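Side-chain contacts in phytase (Debaryomyces castellii, PDB 2GFI), which probably hydrolyses phytate as a 3-phytase of the histidine acid phosphatase family, releasing phosphate from the inositol ring: residues 64-69 with 142-147; 156-161 with 177-182; 167-172 with 453-458; 173-178 with 328-333; 260-263 with 269-272. All coordinates share one frame; numbering follows the deposited sequence.

Contact 1. Residues 64-69 with 142-147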
# COMPACT_ATOMS: atom_id res chain seq x y z
N VAL A 64 20.97 -4.47 24.40
CA VAL A 64 20.66 -4.97 23.08
C VAL A 64 21.94 -5.46 22.42
O VAL A 64 22.98 -4.83 22.56
CB VAL A 64 19.95 -3.89 22.20
CG1 VAL A 64 20.87 -2.66 21.96
CG2 VAL A 64 19.36 -4.50 20.92
N GLN A 65 21.84 -6.60 21.74
CA GLN A 65 22.90 -7.12 20.90
C GLN A 65 22.36 -7.21 19.49
O GLN A 65 21.26 -7.69 19.26
CB GLN A 65 23.39 -8.47 21.39
CG GLN A 65 23.53 -8.57 22.93
CD GLN A 65 23.90 -9.94 23.41
OE1 GLN A 65 23.97 -10.86 22.62
NE2 GLN A 65 24.14 -10.09 24.71
N LEU A 66 23.12 -6.65 18.56
CA LEU A 66 22.89 -6.73 17.17
C LEU A 66 23.97 -7.61 16.53
O LEU A 66 25.18 -7.41 16.73
CB LEU A 66 22.93 -5.32 16.57
CG LEU A 66 22.93 -5.32 15.04
CD1 LEU A 66 21.63 -5.94 14.46
CD2 LEU A 66 23.16 -3.90 14.51
N PHE A 67 23.52 -8.58 15.76
CA PHE A 67 24.36 -9.36 14.91
C PHE A 67 23.87 -9.15 13.51
O PHE A 67 22.81 -9.61 13.13
CB PHE A 67 24.35 -10.83 15.32
CG PHE A 67 24.84 -11.05 16.72
CD1 PHE A 67 26.20 -11.23 16.97
CD2 PHE A 67 23.95 -11.02 17.81
CE1 PHE A 67 26.67 -11.43 18.28
CE2 PHE A 67 24.39 -11.20 19.13
CZ PHE A 67 25.77 -11.41 19.37
N SER A 68 24.66 -8.40 12.76
CA SER A 68 24.24 -7.91 11.48
C SER A 68 25.12 -8.50 10.35
O SER A 68 26.34 -8.65 10.51
CB SER A 68 24.33 -6.40 11.48
OG SER A 68 24.05 -5.91 10.21
N ARG A 69 24.47 -8.88 9.25
CA ARG A 69 25.16 -9.22 8.02
C ARG A 69 25.60 -7.90 7.38
O ARG A 69 25.11 -6.82 7.77
CB ARG A 69 24.18 -9.93 7.09
CG ARG A 69 24.79 -10.54 5.90
CD ARG A 69 23.80 -11.07 4.91
NE ARG A 69 24.47 -11.59 3.74
CZ ARG A 69 23.85 -12.16 2.72
NH1 ARG A 69 22.53 -12.27 2.72
NH2 ARG A 69 24.54 -12.61 1.70
N ILE A 142 20.23 4.42 12.11
CA ILE A 142 19.33 5.46 12.57
C ILE A 142 18.18 4.89 13.38
O ILE A 142 17.87 5.37 14.45
CB ILE A 142 18.74 6.25 11.36
CG1 ILE A 142 19.84 6.99 10.57
CG2 ILE A 142 17.59 7.16 11.80
CD1 ILE A 142 19.29 7.74 9.28
N ALA A 143 17.53 3.86 12.83
CA ALA A 143 16.36 3.24 13.41
C ALA A 143 16.74 2.62 14.72
O ALA A 143 15.97 2.61 15.68
CB ALA A 143 15.82 2.15 12.45
N PHE A 144 17.93 2.05 14.73
CA PHE A 144 18.42 1.36 15.88
C PHE A 144 18.69 2.38 16.98
O PHE A 144 18.34 2.13 18.12
CB PHE A 144 19.69 0.58 15.50
CG PHE A 144 20.11 -0.44 16.54
CD1 PHE A 144 19.73 -1.79 16.40
CD2 PHE A 144 20.92 -0.08 17.63
CE1 PHE A 144 20.15 -2.76 17.33
CE2 PHE A 144 21.36 -1.04 18.54
CZ PHE A 144 20.97 -2.37 18.38
N ARG A 145 19.29 3.51 16.67
CA ARG A 145 19.45 4.56 17.66
C ARG A 145 18.10 5.00 18.17
O ARG A 145 17.92 5.13 19.37
CB ARG A 145 20.22 5.77 17.14
CG ARG A 145 20.19 6.95 18.14
CD ARG A 145 20.90 6.74 19.51
NE ARG A 145 22.22 7.18 19.22
CZ ARG A 145 22.83 8.26 19.62
NH1 ARG A 145 22.35 9.09 20.54
NH2 ARG A 145 23.99 8.46 19.08
N THR A 146 17.15 5.23 17.26
CA THR A 146 15.80 5.65 17.66
C THR A 146 15.18 4.68 18.67
O THR A 146 14.63 5.12 19.64
CB THR A 146 14.86 5.82 16.46
OG1 THR A 146 15.30 6.91 15.67
CG2 THR A 146 13.51 6.32 16.94
N LYS A 147 15.30 3.37 18.44
CA LYS A 147 14.75 2.37 19.34
C LYS A 147 15.53 2.16 20.64
O LYS A 147 14.93 2.05 21.73
CB LYS A 147 14.63 1.02 18.62
CG LYS A 147 13.75 0.06 19.42
CD LYS A 147 13.39 -1.23 18.70
CE LYS A 147 12.59 -2.16 19.62
NZ LYS A 147 12.33 -3.50 18.97

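Contact 2. Residues 156-161 with 177-182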
# COMPACT_ATOMS: atom_id res chain seq x y z
N ASP A 156 30.25 7.88 26.67
CA ASP A 156 30.97 6.66 26.34
C ASP A 156 31.14 6.47 24.84
O ASP A 156 30.22 6.71 24.05
CB ASP A 156 30.25 5.42 26.91
CG ASP A 156 30.11 5.47 28.44
OD1 ASP A 156 30.92 6.15 29.10
OD2 ASP A 156 29.23 4.84 29.08
N THR A 157 32.34 6.07 24.45
CA THR A 157 32.58 5.57 23.13
C THR A 157 31.63 4.40 22.77
O THR A 157 31.35 3.51 23.59
CB THR A 157 34.04 5.11 23.05
OG1 THR A 157 34.86 6.24 22.74
CG2 THR A 157 34.24 4.23 21.87
N LEU A 158 31.14 4.41 21.53
CA LEU A 158 30.39 3.28 20.99
C LEU A 158 31.39 2.31 20.40
O LEU A 158 32.13 2.69 19.49
CB LEU A 158 29.41 3.74 19.91
CG LEU A 158 28.52 2.67 19.28
CD1 LEU A 158 27.43 2.18 20.28
CD2 LEU A 158 27.94 3.20 17.93
N PRO A 159 31.47 1.10 20.94
CA PRO A 159 32.28 0.05 20.32
C PRO A 159 31.50 -0.62 19.17
O PRO A 159 30.25 -0.78 19.21
CB PRO A 159 32.54 -0.92 21.48
CG PRO A 159 31.36 -0.74 22.38
CD PRO A 159 30.81 0.64 22.19
N VAL A 160 32.23 -0.99 18.14
CA VAL A 160 31.60 -1.68 17.03
C VAL A 160 32.47 -2.91 16.82
O VAL A 160 33.66 -2.83 16.94
CB VAL A 160 31.48 -0.75 15.78
CG1 VAL A 160 31.10 -1.51 14.56
CG2 VAL A 160 30.44 0.36 16.03
N PHE A 161 31.87 -4.06 16.61
CA PHE A 161 32.64 -5.24 16.33
C PHE A 161 32.25 -5.68 14.93
O PHE A 161 31.06 -5.82 14.60
CB PHE A 161 32.38 -6.32 17.40
CG PHE A 161 32.58 -5.81 18.81
CD1 PHE A 161 33.79 -5.98 19.46
CD2 PHE A 161 31.58 -5.09 19.42
CE1 PHE A 161 33.99 -5.46 20.72
CE2 PHE A 161 31.78 -4.56 20.68
CZ PHE A 161 32.99 -4.75 21.34
N ARG A 177 27.42 5.20 11.60
CA ARG A 177 27.14 6.56 11.18
C ARG A 177 25.65 6.87 11.26
O ARG A 177 25.26 7.97 11.65
CB ARG A 177 27.65 6.81 9.78
CG ARG A 177 29.16 6.91 9.72
CD ARG A 177 29.67 6.98 8.29
NE ARG A 177 31.13 6.94 8.26
CZ ARG A 177 31.89 8.02 8.35
NH1 ARG A 177 31.32 9.21 8.52
NH2 ARG A 177 33.21 7.90 8.30
N GLY A 178 24.81 5.91 10.87
CA GLY A 178 23.40 6.14 11.03
C GLY A 178 23.10 6.31 12.51
O GLY A 178 22.31 7.17 12.91
N PHE A 179 23.74 5.47 13.34
CA PHE A 179 23.44 5.39 14.75
C PHE A 179 23.83 6.68 15.47
O PHE A 179 23.07 7.19 16.28
CB PHE A 179 24.13 4.16 15.38
CG PHE A 179 23.90 4.01 16.86
CD1 PHE A 179 22.90 3.18 17.35
CD2 PHE A 179 24.67 4.74 17.78
CE1 PHE A 179 22.69 3.08 18.74
CE2 PHE A 179 24.47 4.63 19.13
CZ PHE A 179 23.48 3.80 19.63
N MET A 180 24.99 7.21 15.12
CA MET A 180 25.63 8.31 15.82
C MET A 180 25.26 9.63 15.23
O MET A 180 25.46 10.66 15.86
CB MET A 180 27.15 8.17 15.77
CG MET A 180 27.72 7.05 16.62
SD MET A 180 27.20 7.13 18.36
CE MET A 180 28.18 8.53 18.93
N GLY A 181 24.74 9.62 14.00
CA GLY A 181 24.40 10.85 13.31
C GLY A 181 25.52 11.88 13.33
O GLY A 181 26.68 11.53 13.03
N ASP A 182 25.20 13.14 13.69
CA ASP A 182 26.24 14.18 13.67
C ASP A 182 27.25 14.11 14.84
O ASP A 182 28.15 14.95 14.95
CB ASP A 182 25.67 15.58 13.44
CG ASP A 182 24.80 16.08 14.62
OD1 ASP A 182 24.58 15.34 15.63
OD2 ASP A 182 24.28 17.23 14.59

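Contact 3. Residues 167-172 with 453-458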
# COMPACT_ATOMS: atom_id res chain seq x y z
N ARG A 167 33.09 -5.50 2.81
CA ARG A 167 31.66 -5.23 2.80
C ARG A 167 31.09 -5.23 4.23
O ARG A 167 30.26 -4.41 4.55
CB ARG A 167 30.91 -6.25 1.87
CG ARG A 167 31.05 -7.68 2.30
CD ARG A 167 30.11 -8.71 1.64
NE ARG A 167 30.84 -9.20 0.52
CZ ARG A 167 31.18 -10.44 0.25
NH1 ARG A 167 30.80 -11.48 0.96
NH2 ARG A 167 31.88 -10.62 -0.83
N VAL A 168 31.56 -6.15 5.09
CA VAL A 168 31.08 -6.27 6.47
C VAL A 168 31.51 -5.02 7.25
O VAL A 168 30.73 -4.39 8.00
CB VAL A 168 31.67 -7.51 7.15
CG1 VAL A 168 31.42 -7.49 8.61
CG2 VAL A 168 31.09 -8.81 6.56
N TYR A 169 32.77 -4.67 7.06
CA TYR A 169 33.36 -3.58 7.76
C TYR A 169 32.64 -2.30 7.36
O TYR A 169 32.36 -1.44 8.20
CB TYR A 169 34.86 -3.47 7.44
CG TYR A 169 35.42 -2.17 7.97
CD1 TYR A 169 35.79 -2.03 9.32
CD2 TYR A 169 35.54 -1.08 7.14
CE1 TYR A 169 36.28 -0.82 9.81
CE2 TYR A 169 36.00 0.11 7.62
CZ TYR A 169 36.38 0.23 8.95
OH TYR A 169 36.86 1.44 9.36
N GLN A 170 32.37 -2.18 6.07
CA GLN A 170 31.72 -0.97 5.57
C GLN A 170 30.30 -0.88 6.11
O GLN A 170 29.86 0.17 6.53
CB GLN A 170 31.75 -0.91 4.04
CG GLN A 170 31.26 0.41 3.53
CD GLN A 170 31.59 0.61 2.08
OE1 GLN A 170 31.32 -0.27 1.26
NE2 GLN A 170 32.16 1.79 1.74
N THR A 171 29.61 -1.99 6.16
CA THR A 171 28.31 -2.05 6.78
C THR A 171 28.37 -1.47 8.19
O THR A 171 27.55 -0.61 8.54
CB THR A 171 27.82 -3.47 6.80
OG1 THR A 171 27.64 -3.88 5.45
CG2 THR A 171 26.40 -3.55 7.38
N SER A 172 29.40 -1.88 8.95
CA SER A 172 29.45 -1.55 10.37
C SER A 172 29.56 -0.06 10.49
O SER A 172 28.99 0.53 11.38
CB SER A 172 30.60 -2.29 11.09
OG SER A 172 31.86 -1.72 10.77
N ALA A 453 42.68 -5.91 12.29
CA ALA A 453 43.00 -6.61 11.04
C ALA A 453 42.79 -5.72 9.83
O ALA A 453 41.92 -4.85 9.83
CB ALA A 453 42.18 -7.84 10.91
N SER A 454 43.58 -5.96 8.80
CA SER A 454 43.46 -5.22 7.57
C SER A 454 42.30 -5.79 6.73
O SER A 454 42.04 -7.00 6.75
CB SER A 454 44.80 -5.28 6.82
OG SER A 454 44.83 -6.40 5.96
N LEU A 455 41.62 -4.93 5.98
CA LEU A 455 40.43 -5.34 5.24
C LEU A 455 40.73 -6.27 4.08
O LEU A 455 41.65 -6.01 3.30
CB LEU A 455 39.63 -4.12 4.75
CG LEU A 455 39.19 -3.18 5.90
CD1 LEU A 455 38.42 -1.99 5.38
CD2 LEU A 455 38.46 -3.90 7.08
N ILE A 456 39.96 -7.35 3.97
CA ILE A 456 39.98 -8.19 2.77
C ILE A 456 38.77 -8.01 1.83
O ILE A 456 37.64 -7.71 2.25
CB ILE A 456 40.15 -9.67 3.14
CG1 ILE A 456 38.97 -10.12 4.04
CG2 ILE A 456 41.59 -9.89 3.74
CD1 ILE A 456 39.04 -11.52 4.52
N ASN A 457 39.03 -8.23 0.55
CA ASN A 457 38.06 -8.08 -0.53
C ASN A 457 37.23 -9.35 -0.72
O ASN A 457 37.30 -9.97 -1.76
CB ASN A 457 38.82 -7.72 -1.81
CG ASN A 457 37.99 -6.97 -2.82
OD1 ASN A 457 38.21 -7.08 -4.04
ND2 ASN A 457 37.04 -6.18 -2.34
N SER A 458 36.47 -9.75 0.30
CA SER A 458 35.65 -10.98 0.25
C SER A 458 34.35 -10.92 1.10
O SER A 458 34.31 -11.19 2.30
CB SER A 458 36.46 -12.22 0.61
OG SER A 458 36.85 -12.19 1.97

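Contact 4. Residues 173-178 with 328-333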
# COMPACT_ATOMS: atom_id res chain seq x y z
N GLN A 173 30.29 0.54 9.55
CA GLN A 173 30.56 1.98 9.55
C GLN A 173 29.37 2.78 9.12
O GLN A 173 29.13 3.85 9.66
CB GLN A 173 31.74 2.31 8.62
CG GLN A 173 33.04 1.68 9.10
CD GLN A 173 33.32 2.05 10.54
OE1 GLN A 173 33.11 1.24 11.45
NE2 GLN A 173 33.72 3.28 10.75
N TYR A 174 28.63 2.29 8.14
CA TYR A 174 27.42 2.98 7.76
C TYR A 174 26.38 2.89 8.87
O TYR A 174 25.72 3.86 9.15
CB TYR A 174 26.86 2.46 6.44
CG TYR A 174 27.45 3.21 5.28
CD1 TYR A 174 28.65 2.80 4.71
CD2 TYR A 174 26.83 4.34 4.78
CE1 TYR A 174 29.20 3.49 3.62
CE2 TYR A 174 27.35 5.02 3.68
CZ TYR A 174 28.55 4.59 3.12
OH TYR A 174 29.11 5.29 2.06
N PHE A 175 26.27 1.72 9.49
CA PHE A 175 25.40 1.55 10.60
C PHE A 175 25.77 2.52 11.72
O PHE A 175 24.89 3.23 12.21
CB PHE A 175 25.50 0.12 11.12
CG PHE A 175 24.61 -0.13 12.31
CD1 PHE A 175 23.36 -0.71 12.13
CD2 PHE A 175 25.00 0.25 13.59
CE1 PHE A 175 22.52 -0.91 13.22
CE2 PHE A 175 24.16 0.05 14.69
CZ PHE A 175 22.92 -0.53 14.51
N ALA A 176 27.05 2.55 12.11
CA ALA A 176 27.52 3.39 13.20
C ALA A 176 27.26 4.84 12.88
O ALA A 176 26.86 5.62 13.77
CB ALA A 176 29.00 3.13 13.49
N ARG A 177 27.42 5.20 11.60
CA ARG A 177 27.14 6.56 11.18
C ARG A 177 25.65 6.87 11.26
O ARG A 177 25.26 7.97 11.65
CB ARG A 177 27.65 6.81 9.78
CG ARG A 177 29.16 6.91 9.72
CD ARG A 177 29.67 6.98 8.29
NE ARG A 177 31.13 6.94 8.26
CZ ARG A 177 31.89 8.02 8.35
NH1 ARG A 177 31.32 9.21 8.52
NH2 ARG A 177 33.21 7.90 8.30
N GLY A 178 24.81 5.91 10.87
CA GLY A 178 23.40 6.14 11.03
C GLY A 178 23.10 6.31 12.51
O GLY A 178 22.31 7.17 12.91
N LEU A 328 27.15 -4.29 18.97
CA LEU A 328 27.00 -4.17 17.54
C LEU A 328 28.07 -5.01 16.86
O LEU A 328 29.26 -4.66 16.85
CB LEU A 328 27.13 -2.71 17.12
CG LEU A 328 26.27 -1.69 17.87
CD1 LEU A 328 26.65 -0.28 17.47
CD2 LEU A 328 24.76 -1.95 17.61
N SER A 329 27.63 -6.12 16.26
CA SER A 329 28.51 -7.09 15.62
C SER A 329 28.04 -7.30 14.19
O SER A 329 26.86 -7.50 13.93
CB SER A 329 28.46 -8.46 16.33
OG SER A 329 28.86 -8.32 17.67
N PHE A 330 29.02 -7.32 13.29
CA PHE A 330 28.82 -7.35 11.86
C PHE A 330 29.66 -8.46 11.30
O PHE A 330 30.84 -8.54 11.57
CB PHE A 330 29.24 -6.01 11.27
CG PHE A 330 28.38 -4.90 11.71
CD1 PHE A 330 27.25 -4.56 10.97
CD2 PHE A 330 28.65 -4.23 12.90
CE1 PHE A 330 26.43 -3.56 11.40
CE2 PHE A 330 27.83 -3.23 13.34
CZ PHE A 330 26.71 -2.89 12.59
N THR A 331 29.04 -9.33 10.50
CA THR A 331 29.71 -10.49 9.98
C THR A 331 28.94 -10.99 8.75
O THR A 331 28.21 -10.22 8.15
CB THR A 331 29.87 -11.54 11.11
OG1 THR A 331 30.65 -12.65 10.62
CG2 THR A 331 28.52 -12.14 11.52
N HIS A 332 29.11 -12.25 8.32
CA HIS A 332 28.51 -12.73 7.09
C HIS A 332 27.23 -13.51 7.38
O HIS A 332 26.95 -13.85 8.51
CB HIS A 332 29.49 -13.66 6.35
CG HIS A 332 30.72 -12.98 5.86
ND1 HIS A 332 31.85 -12.83 6.65
CD2 HIS A 332 31.03 -12.44 4.66
CE1 HIS A 332 32.79 -12.22 5.95
NE2 HIS A 332 32.31 -11.95 4.74
N ASP A 333 26.47 -13.81 6.34
CA ASP A 333 25.28 -14.62 6.50
C ASP A 333 25.63 -15.96 7.12
O ASP A 333 24.92 -16.46 8.03
CB ASP A 333 24.54 -14.80 5.17
CG ASP A 333 25.44 -15.27 4.03
OD1 ASP A 333 26.68 -15.41 4.19
OD2 ASP A 333 24.98 -15.53 2.91

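Contact 5. Residues 260-263 with 269-272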
# COMPACT_ATOMS: atom_id res chain seq x y z
N ALA A 260 19.02 -11.54 -8.70
CA ALA A 260 19.15 -11.01 -7.33
C ALA A 260 20.18 -9.91 -7.30
O ALA A 260 19.91 -8.84 -6.77
CB ALA A 260 19.47 -12.10 -6.36
N TYR A 261 21.35 -10.16 -7.89
CA TYR A 261 22.39 -9.15 -7.97
C TYR A 261 22.13 -7.96 -8.85
O TYR A 261 22.49 -6.87 -8.47
CB TYR A 261 23.78 -9.78 -8.18
CG TYR A 261 24.13 -10.43 -6.90
CD1 TYR A 261 24.55 -9.66 -5.82
CD2 TYR A 261 23.94 -11.79 -6.71
CE1 TYR A 261 24.82 -10.22 -4.61
CE2 TYR A 261 24.23 -12.38 -5.49
CZ TYR A 261 24.66 -11.57 -4.44
OH TYR A 261 24.93 -12.12 -3.22
N GLU A 262 21.52 -8.14 -10.01
CA GLU A 262 21.20 -7.00 -10.84
C GLU A 262 20.14 -6.11 -10.17
O GLU A 262 20.17 -4.86 -10.29
CB GLU A 262 20.67 -7.46 -12.20
CG GLU A 262 20.52 -6.31 -13.18
CD GLU A 262 20.29 -6.80 -14.59
OE1 GLU A 262 19.41 -7.67 -14.79
OE2 GLU A 262 20.99 -6.31 -15.50
N LEU A 263 19.20 -6.76 -9.49
CA LEU A 263 18.26 -6.05 -8.63
C LEU A 263 19.01 -5.20 -7.57
O LEU A 263 18.79 -3.99 -7.49
CB LEU A 263 17.29 -7.06 -7.98
CG LEU A 263 16.24 -6.53 -6.99
CD1 LEU A 263 15.29 -5.53 -7.63
CD2 LEU A 263 15.44 -7.74 -6.49
N SER A 269 15.79 -5.74 -12.41
CA SER A 269 16.49 -6.64 -13.29
C SER A 269 15.53 -7.27 -14.28
O SER A 269 14.64 -7.99 -13.89
CB SER A 269 17.13 -7.75 -12.48
OG SER A 269 17.73 -8.69 -13.36
N PRO A 270 15.76 -7.04 -15.57
CA PRO A 270 15.05 -7.79 -16.60
C PRO A 270 15.24 -9.29 -16.43
O PRO A 270 14.40 -10.05 -16.80
CB PRO A 270 15.71 -7.31 -17.90
CG PRO A 270 16.97 -6.70 -17.50
CD PRO A 270 16.74 -6.09 -16.14
N MET A 271 16.33 -9.71 -15.81
CA MET A 271 16.64 -11.12 -15.69
C MET A 271 15.70 -11.77 -14.69
O MET A 271 15.42 -12.99 -14.78
CB MET A 271 18.11 -11.24 -15.25
CG MET A 271 18.70 -12.59 -15.43
SD MET A 271 18.81 -13.09 -17.14
CE MET A 271 20.31 -12.24 -17.70
N CYS A 272 15.20 -10.96 -13.74
CA CYS A 272 14.14 -11.42 -12.81
C CYS A 272 12.85 -11.78 -13.53
O CYS A 272 12.00 -12.51 -12.96
CB CYS A 272 13.82 -10.37 -11.76
SG CYS A 272 15.18 -10.11 -10.64

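Contact 1. Residues 64-69 with 142-147
Phe144, on helix 133-148, meets Val64 and Leu66 of strand 59-69 in a purely apolar contact. The Val64 side chain and the phenylalanine approach from opposite directions, and both valine methyls close on the far end of the ring: CG1 of Val64 is 3.6 Å from CZ of Phe144, and CG2 of Val64 is 3.7 Å from the same atom. Leu66 offers its root instead of its branches, its CB lying 3.9 Å from CE1 of Phe144. Both partners reach the ring obliquely. With CG anti to the backbone N (chi1 -166°), the aromatic group is carried away from its helix and onto the sheet, across a CA-to-CA separation of 9.3 Å between Leu66 and Phe144. Replacing Phe144 with an alanine would probably leave the Val64 methyls and Leu66 CB facing a gap between helix and strand.

Aromatic packing widens this core, since Phe144 also meets the ring of Phe175 edge-to-face. Farther along the strand, Ser68 OG donates to Arg69 O over 2.8 Å, the donor tilted 20° from the carbonyl plane. Val64 and Leu66 pair through their backbones with strand 326-331. A helix laid on a central sheet is the architecture of the histidine phosphatase alpha/beta domain, and this strand leads into the Arg-His-Gly signature containing His70, the predicted nucleophile.

Contact 2. Residues 156-161 with 177-182
Leu158 points from strand 158-163 toward the last turn of helix 166-180, where its two methyls meet Phe179 and Met180. The closest approach is that of Leu158 CD2 to Phe179 CD2, 3.6 Å, with the other methyl, Leu158 CD1, at 4.0 Å from Phe179 CE2. The leucine and the phenylalanine cross obliquely, the branched end meeting the ring at CD2 and CE2. The same Leu158 CD2 also touches the thioether, 4.0 Å from Met180 SD. The bend at chi2 (-55°) places that sulfur, while Met180 CG lies in the plane of the Phe179 ring, at its edge.

The second shell fixes these groups. Leu158 is held by backbone bonds to Thr188 and Lys190, and its side chain also touches Leu328 of the neighbouring strand. Phe179 packs edge-to-face on Phe152 and leans on Ile326, and Met180 reaches Val189. Immediately after Met180 the helix ends: Gly181 N still bonds to Arg177 O at 2.9 Å, but its positive phi turns the chain away. Asp182 then meets a neighbouring subunit, its OD2 accepting from Gln170 NE2 of that chain.

The contact thus joins the first strand of the beta-alpha-beta unit 158-194 to the end of its own helix. Being buried and made of methyls, ring carbons and a thioether, it relies on shape and exclusion of water, with no polar bond between the two segments to dictate its geometry.

Contact 3. Residues 167-172 with 453-458
The guanidinium of Arg167 has the carbonyl carbon of Ser458, the last residue of the chain, over one face, 3.1 Å above the plane and displaced toward the rim on the NH2 side. Arg167 NH2 also forms a salt bridge with Glu119. The second flat group, the Tyr169 ring, is approached obliquely by Leu455, and the two side chains cross at about a right angle. Leu455 CD1 comes to 3.5 Å from Tyr169 CD2, and Leu455 CD2 reaches the root of the ring, 3.6 Å from Tyr169 CG.

A bend at chi3 (93°) swings the end of Arg167 to the chain terminus, although its CB does not aim there. The backbone beneath is gripped twice: Arg167 O accepts from Thr171 N at 3.0 Å and from Thr171 OG1 at 2.8 Å, the two donors coming from opposite faces of the carbonyl plane. Nearby on the helix, Ser172 OG donates to Tyr169 O over 2.6 Å. The terminal Ser458 O is bonded to Ser165 OG and His332 NE2.

Arg167 also packs against His70, the predicted nucleophile, and Arg73, a gathering consistent with the phosphate pocket of histidine acid phosphatases. The contact therefore has two chemical halves: an apolar clasp of Leu455 on Tyr169, and a guanidinium covered on one face by the C-terminal residue while Glu119 probably balances its charge.

Contact 4. Residues 173-178 with 328-333
Helix 166-180 lies over extended strand 326-331, whose alternate residues Leu328 and Phe330 point toward Phe175 on the helix. This is helix-on-sheet packing in the alpha/beta domain of the histidine phosphatases, at the strand that leads to Asp333, the predicted proton donor.

The two phenylalanines form an offset edge-to-face pair, the edge of Phe330 directed at the face of Phe175, with ring centroids 5.3 Å apart and planes at 63°. The leading atom is Phe330 CZ, which stands 3.5 Å from Phe175 CG and 3.6 Å from Phe175 CB, so it meets the base of the ring where it joins the chain. The far end of the ring belongs to Leu328. Phe175 can span both because chi1 of 180°, with CG anti to the backbone N, directs the ring from the helix toward the strand. A serine in place of Phe175 is likely to leave the edge of Phe330 without its aromatic face and to open a gap beside the Leu328 methyls.

Other neighbours enclose the same ring, Leu66 by packing and His140 through an edge-to-face meeting. Beyond the strand, His332 occupies the N-cap position of the next helix, and Asp333 forms a salt bridge with Arg69. Back at the core, both leucine methyls converge on a single ring carbon, Leu328 CD2 at 3.6 Å and Leu328 CD1 at 3.7 Å from Phe175 CE2.

Contact 5. Residues 260-263 with 269-272
Glu262 and Ser269 are brought together by two similar first torsions, CG of the glutamate (chi1 -171°) and OG of the serine (chi1 175°) each lying anti to its own backbone N. The glutamate chain then runs extended to its carboxylate, reaching from helix 249-266 to the ST turn that Ser269 opens in the loop just after it. Ser269 OG donates to Glu262 OE1; the modelled separation of 2.4 Å is very short, so its exact value is doubtful.

The same hydroxyl oxygen works in the other direction as well. It accepts from Met271 N at 3.0 Å, the bond that defines the turn, with an N-H...O angle of 133°, and more weakly from Cys272 N. A weak backbone bond from Cys272 N to Ser269 O supports the 3-10 segment that follows. The serine thus links the carboxylate to the start of that segment, and together these bonds probably restrict the rotation of its hydroxyl.

Packing closes in around the polar pair. The Pro270 ring lies beside the carboxylate, and Ser269 CB sits 3.8 Å from Leu263 N on the helix. Glu262 OE2 has a weak hydrogen bond to Tyr108 OH, so the buried acid is engaged at both oxygens. Cys272 is joined by a disulfide to Cys259 of the same helix, a covalent link across the loop that follows the helix, and it packs on Leu4 of a neighbouring subunit. On the proline side, Pro270 CD approaches Glu262 OE1 to 3.4 Å.

From the N terminus, contact 1 closes first, returning helix 133-148 to strand 59-69 before any other contact opens. Contact 2 follows as a short loop, joining strand 158-163 to the end of helix 166-180. Contact 3 starts on that helix before contact 2 has closed, so the two cross, and it closes only at the C terminus. Contact 4 opens on the same helix and overlaps the end of contact 2, sharing Arg177 and Gly178, and lies within the span of contact 3. Contact 5, a local return after helix 249-266, falls within both larger loops, but its centre is about 25 Å from the centres of contacts 3 and 4. Contacts 1, 2 and 4 tie two helices to one sheet; contact 3 adds the C-terminal tail.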